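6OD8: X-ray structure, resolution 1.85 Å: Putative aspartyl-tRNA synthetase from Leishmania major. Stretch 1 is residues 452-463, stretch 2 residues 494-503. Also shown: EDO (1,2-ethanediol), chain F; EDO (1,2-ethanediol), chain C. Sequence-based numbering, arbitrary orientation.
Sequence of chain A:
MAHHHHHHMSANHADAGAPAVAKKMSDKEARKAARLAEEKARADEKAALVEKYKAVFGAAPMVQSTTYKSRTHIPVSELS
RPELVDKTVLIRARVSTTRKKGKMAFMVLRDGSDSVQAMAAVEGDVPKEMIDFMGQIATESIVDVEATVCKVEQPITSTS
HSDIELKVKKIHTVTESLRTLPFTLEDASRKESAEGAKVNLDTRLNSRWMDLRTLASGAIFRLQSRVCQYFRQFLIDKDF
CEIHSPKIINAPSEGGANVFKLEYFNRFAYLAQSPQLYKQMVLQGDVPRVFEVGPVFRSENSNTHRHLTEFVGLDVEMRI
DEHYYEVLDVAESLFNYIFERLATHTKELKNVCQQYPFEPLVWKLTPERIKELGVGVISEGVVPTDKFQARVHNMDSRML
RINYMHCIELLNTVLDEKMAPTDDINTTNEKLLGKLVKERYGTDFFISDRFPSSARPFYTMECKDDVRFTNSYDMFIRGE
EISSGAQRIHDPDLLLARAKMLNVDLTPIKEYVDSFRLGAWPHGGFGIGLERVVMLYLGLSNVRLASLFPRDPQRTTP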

ATOM      1  N   PRO A 452       4.781 -28.733  13.426  1.00 19.76           N
ATOM      2  CA  PRO A 452       5.556 -29.065  14.625  1.00 23.82           C
ATOM      3  C   PRO A 452       6.172 -27.819  15.255  1.00 18.80           C
ATOM      4  O   PRO A 452       6.585 -26.880  14.560  1.00 26.40           O
ATOM      5  CB  PRO A 452       6.633 -30.027  14.101  1.00 32.61           C
ATOM      6  CG  PRO A 452       6.130 -30.491  12.772  1.00 27.00           C
ATOM      7  CD  PRO A 452       5.360 -29.346  12.213  1.00 17.79           C
ATOM      8  N   SER A 453       6.227 -27.838  16.591  1.00 22.70           N
ATOM      9  CA  SER A 453       6.729 -26.707  17.363  1.00 27.81           C
ATOM     10  C   SER A 453       8.170 -26.369  16.995  1.00 30.31           C
ATOM     11  O   SER A 453       8.554 -25.193  16.953  1.00 30.99           O
ATOM     12  CB  SER A 453       6.591 -27.026  18.854  1.00 31.25           C
ATOM     13  OG  SER A 453       7.636 -26.456  19.632  1.00 34.08           O
ATOM     14  N   SER A 454       8.979 -27.388  16.701  1.00 26.82           N
ATOM     15  CA  SER A 454      10.383 -27.164  16.390  1.00 26.60           C
ATOM     16  C   SER A 454      10.583 -26.349  15.116  1.00 26.58           C
ATOM     17  O   SER A 454      11.653 -25.754  14.941  1.00 33.98           O
ATOM     18  CB  SER A 454      11.104 -28.512  16.275  1.00 31.65           C
ATOM     19  OG  SER A 454      10.603 -29.220  15.156  1.00 39.16           O
ATOM     20  N   ALA A 455       9.583 -26.286  14.235  1.00 22.77           N
ATOM     21  CA  ALA A 455       9.694 -25.553  12.976  1.00 26.28           C
ATOM     22  C   ALA A 455       9.149 -24.121  13.032  1.00 29.17           C
ATOM     23  O   ALA A 455       9.169 -23.423  12.007  1.00 30.57           O
ATOM     24  CB  ALA A 455       8.974 -26.324  11.862  1.00 31.68           C
ATOM     25  N   ARG A 456       8.656 -23.665  14.176  1.00 21.98           N
ATOM     26  CA  ARG A 456       7.929 -22.408  14.255  1.00 19.41           C
ATOM     27  C   ARG A 456       8.618 -21.425  15.192  1.00 22.98           C
ATOM     28  O   ARG A 456       9.320 -21.829  16.127  1.00 23.41           O
ATOM     29  CB  ARG A 456       6.487 -22.637  14.738  1.00 17.59           C
ATOM     30  CG  ARG A 456       5.660 -23.471  13.782  1.00 22.54           C
ATOM     31  CD  ARG A 456       5.838 -23.031  12.330  1.00 31.99           C
ATOM     32  NE  ARG A 456       4.545 -22.811  11.712  1.00 33.46           N
ATOM     33  CZ  ARG A 456       4.306 -22.807  10.403  1.00 35.85           C
ATOM     34  NH1 ARG A 456       5.278 -23.034   9.536  1.00 28.55           N
ATOM     35  NH2 ARG A 456       3.075 -22.581   9.973  1.00 36.99           N
ATOM     36  N   PRO A 457       8.409 -20.120  14.975  1.00 21.13           N
ATOM     37  CA  PRO A 457       9.037 -19.089  15.807  1.00 24.32           C
ATOM     38  C   PRO A 457       8.543 -19.112  17.247  1.00 18.80           C
ATOM     39  O   PRO A 457       7.520 -19.709  17.580  1.00 21.10           O
ATOM     40  CB  PRO A 457       8.605 -17.780  15.114  1.00 22.26           C
ATOM     41  CG  PRO A 457       8.235 -18.146  13.762  1.00 24.59           C
ATOM     42  CD  PRO A 457       7.691 -19.541  13.827  1.00 22.44           C
ATOM     43  N   PHE A 458       9.271 -18.376  18.098  1.00 25.23           N
ATOM     44  CA  PHE A 458       9.016 -18.381  19.537  1.00 25.81           C
ATOM     45  C   PHE A 458       7.638 -17.820  19.881  1.00 21.72           C
ATOM     46  O   PHE A 458       7.084 -18.157  20.932  1.00 22.87           O
ATOM     47  CB  PHE A 458      10.121 -17.591  20.278  1.00 25.38           C
ATOM     48  CG  PHE A 458      10.102 -16.107  20.003  1.00 29.24           C
ATOM     49  CD1 PHE A 458       9.477 -15.234  20.886  1.00 35.59           C
ATOM     50  CD2 PHE A 458      10.683 -15.588  18.849  1.00 34.47           C
ATOM     51  CE1 PHE A 458       9.431 -13.876  20.625  1.00 23.44           C
ATOM     52  CE2 PHE A 458      10.646 -14.218  18.577  1.00 36.26           C
ATOM     53  CZ  PHE A 458      10.020 -13.362  19.466  1.00 31.59           C
ATOM     54  N   TYR A 459       7.081 -16.945  19.041  1.00 19.97           N
ATOM     55  CA  TYR A 459       5.778 -16.336  19.317  1.00 21.80           C
ATOM     56  C   TYR A 459       4.583 -17.196  18.874  1.00 24.94           C
ATOM     57  O   TYR A 459       3.441 -16.750  18.998  1.00 19.07           O
ATOM     58  CB  TYR A 459       5.678 -14.951  18.662  1.00 18.71           C
ATOM     59  CG  TYR A 459       6.129 -14.872  17.217  1.00 22.84           C
ATOM     60  CD1 TYR A 459       5.304 -15.306  16.178  1.00 19.90           C
ATOM     61  CD2 TYR A 459       7.378 -14.359  16.890  1.00 25.37           C
ATOM     62  CE1 TYR A 459       5.718 -15.244  14.870  1.00 22.68           C
ATOM     63  CE2 TYR A 459       7.795 -14.274  15.560  1.00 22.47           C
ATOM     64  CZ  TYR A 459       6.965 -14.724  14.571  1.00 18.69           C
ATOM     65  OH  TYR A 459       7.349 -14.680  13.256  1.00 21.53           O
ATOM     66  N   THR A 460       4.810 -18.416  18.388  1.00 21.18           N
ATOM     67  CA  THR A 460       3.711 -19.274  17.940  1.00 17.22           C
ATOM     68  C   THR A 460       3.101 -20.036  19.118  1.00 18.73           C
ATOM     69  O   THR A 460       3.823 -20.707  19.865  1.00 19.44           O
ATOM     70  CB  THR A 460       4.229 -20.266  16.907  1.00 18.66           C
ATOM     71  OG1 THR A 460       4.896 -19.540  15.869  1.00 22.02           O
ATOM     72  CG2 THR A 460       3.067 -21.080  16.316  1.00 18.23           C
ATOM     73  N   MET A 461       1.770 -19.967  19.259  1.00 18.58           N
ATOM     74  CA  MET A 461       1.076 -20.689  20.329  1.00 19.12           C
ATOM     75  C   MET A 461       1.117 -22.193  20.089  1.00 22.97           C
ATOM     76  O   MET A 461       0.795 -22.661  18.993  1.00 18.24           O
ATOM     77  CB  MET A 461      -0.383 -20.221  20.433  1.00 17.66           C
ATOM     78  CG  MET A 461      -1.177 -20.857  21.600  1.00 16.47           C
ATOM     79  SD  MET A 461      -0.736 -20.185  23.205  1.00 22.68           S
ATOM     80  CE  MET A 461      -1.690 -18.636  23.169  1.00 18.14           C
ATOM     81  N   GLU A 462       1.518 -22.953  21.120  1.00 19.06           N
ATOM     82  CA  GLU A 462       1.533 -24.412  21.035  1.00 18.60           C
ATOM     83  C   GLU A 462       0.126 -24.995  21.244  1.00 20.57           C
ATOM     84  O   GLU A 462      -0.736 -24.391  21.885  1.00 18.77           O
ATOM     85  CB  GLU A 462       2.502 -24.992  22.079  1.00 22.48           C
ATOM     86  CG  GLU A 462       3.976 -24.706  21.760  1.00 30.02           C
ATOM     87  CD  GLU A 462       4.887 -24.770  22.983  1.00 37.54           C
ATOM     88  OE1 GLU A 462       4.423 -25.192  24.069  1.00 34.10           O
ATOM     89  OE2 GLU A 462       6.076 -24.393  22.859  1.00 41.77           O
ATOM     90  N   CYS A 463      -0.104 -26.196  20.694  1.00 21.21           N
ATOM     91  CA  CYS A 463      -1.367 -26.884  20.949  1.00 26.11           C
ATOM     92  C   CYS A 463      -1.421 -27.347  22.401  1.00 23.83           C
ATOM     93  O   CYS A 463      -0.470 -27.950  22.908  1.00 24.62           O
ATOM     94  CB  CYS A 463      -1.549 -28.092  20.027  1.00 26.24           C
ATOM     95  SG  CYS A 463      -1.385 -27.691  18.291  1.00 28.22           S
TER
HETATM   96  C1  EDO F 604       2.191 -22.829  25.975  1.00 34.54           C
HETATM   97  O1  EDO F 604       2.359 -24.201  25.567  1.00 35.11           O
HETATM   98  C2  EDO F 604       1.796 -21.970  24.768  1.00 34.38           C
HETATM   99  O2  EDO F 604       2.752 -22.131  23.709  1.00 22.88           O
HETATM  100  C1  EDO C 601       7.435 -23.777  26.385  1.00 44.76           C
HETATM  101  O1  EDO C 601       7.125 -23.058  25.181  1.00 43.73           O
HETATM  102  C2  EDO C 601       6.222 -24.592  26.835  1.00 41.84           C
HETATM  103  O2  EDO C 601       6.184 -25.852  26.152  1.00 46.32           O
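Stretch 2 494-503: LLLARAKMLN

Stretch 2 ends a helix (helical through Met-501) that lies on the irregular loop of stretch 1, and Arg-498 is its anchor. Its CA-to-CB bond points toward the loop, and the side chain is extended through chi3 (t, t, t). Arg-498 NH1 forms a salt bridge with Glu-462 OE2 (2.8 Å) and donates to Ser-453 OG (2.9 Å). Arg-498 NH2 donates to Ser-453 O (2.9 Å), to Pro-457 O (3.2 Å) and, weakly, to Arg-456 O (3.0 Å), while Arg-498 NE also bonds Pro-457 O (3.1 Å). All these acceptors lie near the guanidinium plane, where its N-H bonds point. In the loop, a 3-10 segment spans 453-455 and a type I turn runs from Pro-457 to Thr-460, closed by Thr-460 N to Pro-457 O (3.1 Å). Two ethanediol molecules hydrogen-bond Glu-462.

Beside this polar cluster, Phe-458, chi1 p, packs on the helix: Phe-458 CD1 is 3.8 Å from Leu-495 CD1 and 3.9 Å from Ala-499 CB, and Phe-458 CB is 3.9 Å from Leu-502 CD1. The backbones come close here, Phe-458 CA to Ala-499 CA being 4.9 Å, and Tyr-459 CA is nearest Leu-495 CA (6.2 Å), so a step forward in the loop goes with a step back along the helix. Leu-495 CD1 also meets Tyr-459 CB (3.9 Å). Back at the polar cluster, Met-501 CE lies 3.8 Å from Glu-462 OE2. Asn-503, with positive phi, leaves the helix in a Schellman motif.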

ATOM      1  N   LEU A 494       4.352 -16.920  29.142  1.00 28.00           N
ATOM      2  CA  LEU A 494       4.523 -18.069  28.256  1.00 28.55           C
ATOM      3  C   LEU A 494       5.340 -17.705  27.030  1.00 28.26           C
ATOM      4  O   LEU A 494       6.051 -18.557  26.479  1.00 25.45           O
ATOM      5  CB  LEU A 494       3.170 -18.633  27.843  1.00 29.32           C
ATOM      6  CG  LEU A 494       2.535 -19.568  28.867  1.00 43.75           C
ATOM      7  CD1 LEU A 494       1.184 -20.033  28.368  1.00 51.59           C
ATOM      8  CD2 LEU A 494       3.450 -20.763  29.145  1.00 39.40           C
ATOM      9  N   LEU A 495       5.249 -16.447  26.586  1.00 27.82           N
ATOM     10  CA  LEU A 495       6.050 -16.007  25.453  1.00 22.77           C
ATOM     11  C   LEU A 495       7.541 -16.013  25.799  1.00 21.63           C
ATOM     12  O   LEU A 495       8.368 -16.450  24.994  1.00 29.19           O
ATOM     13  CB  LEU A 495       5.569 -14.617  25.009  1.00 22.77           C
ATOM     14  CG  LEU A 495       6.293 -13.885  23.890  1.00 23.88           C
ATOM     15  CD1 LEU A 495       6.099 -14.588  22.563  1.00 23.40           C
ATOM     16  CD2 LEU A 495       5.781 -12.455  23.810  1.00 19.82           C
ATOM     17  N   LEU A 496       7.899 -15.569  27.003  1.00 23.74           N
ATOM     18  CA  LEU A 496       9.298 -15.676  27.422  1.00 31.54           C
ATOM     19  C   LEU A 496       9.712 -17.137  27.592  1.00 38.02           C
ATOM     20  O   LEU A 496      10.833 -17.521  27.233  1.00 38.44           O
ATOM     21  CB  LEU A 496       9.522 -14.888  28.715  1.00 37.07           C
ATOM     22  CG  LEU A 496       9.465 -13.355  28.621  1.00 37.43           C
ATOM     23  CD1 LEU A 496       9.384 -12.736  30.005  1.00 39.99           C
ATOM     24  CD2 LEU A 496      10.670 -12.805  27.860  1.00 37.14           C
ATOM     25  N   ALA A 497       8.808 -17.971  28.111  1.00 31.48           N
ATOM     26  CA  ALA A 497       9.126 -19.380  28.312  1.00 35.11           C
ATOM     27  C   ALA A 497       9.386 -20.094  26.987  1.00 37.15           C
ATOM     28  O   ALA A 497      10.306 -20.918  26.893  1.00 36.41           O
ATOM     29  CB  ALA A 497       7.996 -20.060  29.084  1.00 33.38           C
ATOM     30  N   ARG A 498       8.587 -19.812  25.949  1.00 32.45           N
ATOM     31  CA  ARG A 498       8.840 -20.484  24.676  1.00 33.15           C
ATOM     32  C   ARG A 498      10.138 -19.981  24.048  1.00 42.04           C
ATOM     33  O   ARG A 498      10.916 -20.774  23.501  1.00 43.25           O
ATOM     34  CB  ARG A 498       7.652 -20.330  23.718  1.00 30.75           C
ATOM     35  CG  ARG A 498       7.839 -21.107  22.387  1.00 34.42           C
ATOM     36  CD  ARG A 498       6.588 -21.158  21.477  1.00 29.54           C
ATOM     37  NE  ARG A 498       6.968 -21.433  20.089  1.00 25.74           N
ATOM     38  CZ  ARG A 498       7.275 -22.643  19.625  1.00 25.64           C
ATOM     39  NH1 ARG A 498       7.208 -23.701  20.427  1.00 23.77           N
ATOM     40  NH2 ARG A 498       7.632 -22.806  18.362  1.00 19.33           N
ATOM     41  N   ALA A 499      10.411 -18.676  24.152  1.00 31.04           N
ATOM     42  CA  ALA A 499      11.676 -18.144  23.649  1.00 36.78           C
ATOM     43  C   ALA A 499      12.868 -18.790  24.349  1.00 32.70           C
ATOM     44  O   ALA A 499      13.889 -19.081  23.715  1.00 34.42           O
ATOM     45  CB  ALA A 499      11.715 -16.624  23.818  1.00 32.37           C
ATOM     46  N   LYS A 500      12.762 -19.007  25.659  1.00 32.43           N
ATOM     47  CA  LYS A 500      13.853 -19.651  26.387  1.00 33.30           C
ATOM     48  C   LYS A 500      14.069 -21.074  25.890  1.00 40.49           C
ATOM     49  O   LYS A 500      15.206 -21.496  25.653  1.00 42.35           O
ATOM     50  CB  LYS A 500      13.565 -19.635  27.886  1.00 36.52           C
ATOM     51  N   MET A 501      12.977 -21.828  25.720  1.00 39.80           N
ATOM     52  CA  MET A 501      13.073 -23.189  25.198  1.00 46.11           C
ATOM     53  C   MET A 501      13.761 -23.222  23.838  1.00 46.31           C
ATOM     54  O   MET A 501      14.516 -24.158  23.536  1.00 39.99           O
ATOM     55  CB  MET A 501      11.679 -23.815  25.093  1.00 49.98           C
ATOM     56  CG  MET A 501      11.674 -25.217  24.480  1.00 59.38           C
ATOM     57  SD  MET A 501      10.067 -25.733  23.839  1.00 67.76           S
ATOM     58  CE  MET A 501       9.873 -24.631  22.439  1.00 65.25           C
ATOM     59  N   LEU A 502      13.495 -22.222  22.997  1.00 40.83           N
ATOM     60  CA  LEU A 502      14.073 -22.158  21.664  1.00 42.99           C
ATOM     61  C   LEU A 502      15.437 -21.486  21.652  1.00 47.11           C
ATOM     62  O   LEU A 502      16.020 -21.325  20.573  1.00 45.17           O
ATOM     63  CB  LEU A 502      13.118 -21.423  20.712  1.00 42.26           C
ATOM     64  CG  LEU A 502      11.819 -22.170  20.408  1.00 39.06           C
ATOM     65  CD1 LEU A 502      10.962 -21.359  19.481  1.00 36.95           C
ATOM     66  CD2 LEU A 502      12.105 -23.536  19.792  1.00 36.25           C
ATOM     67  N   ASN A 503      15.950 -21.096  22.823  1.00 50.37           N
ATOM     68  CA  ASN A 503      17.235 -20.405  22.957  1.00 54.17           C
ATOM     69  C   ASN A 503      17.247 -19.083  22.200  1.00 50.58           C
ATOM     70  O   ASN A 503      18.278 -18.672  21.660  1.00 52.71           O
ATOM     71  CB  ASN A 503      18.402 -21.291  22.511  1.00 53.41           C
ATOM     72  CG  ASN A 503      18.819 -22.270  23.583  1.00 63.35           C
ATOM     73  OD1 ASN A 503      18.919 -21.906  24.757  1.00 66.51           O
ATOM     74  ND2 ASN A 503      19.050 -23.523  23.196  1.00 66.90           N
TER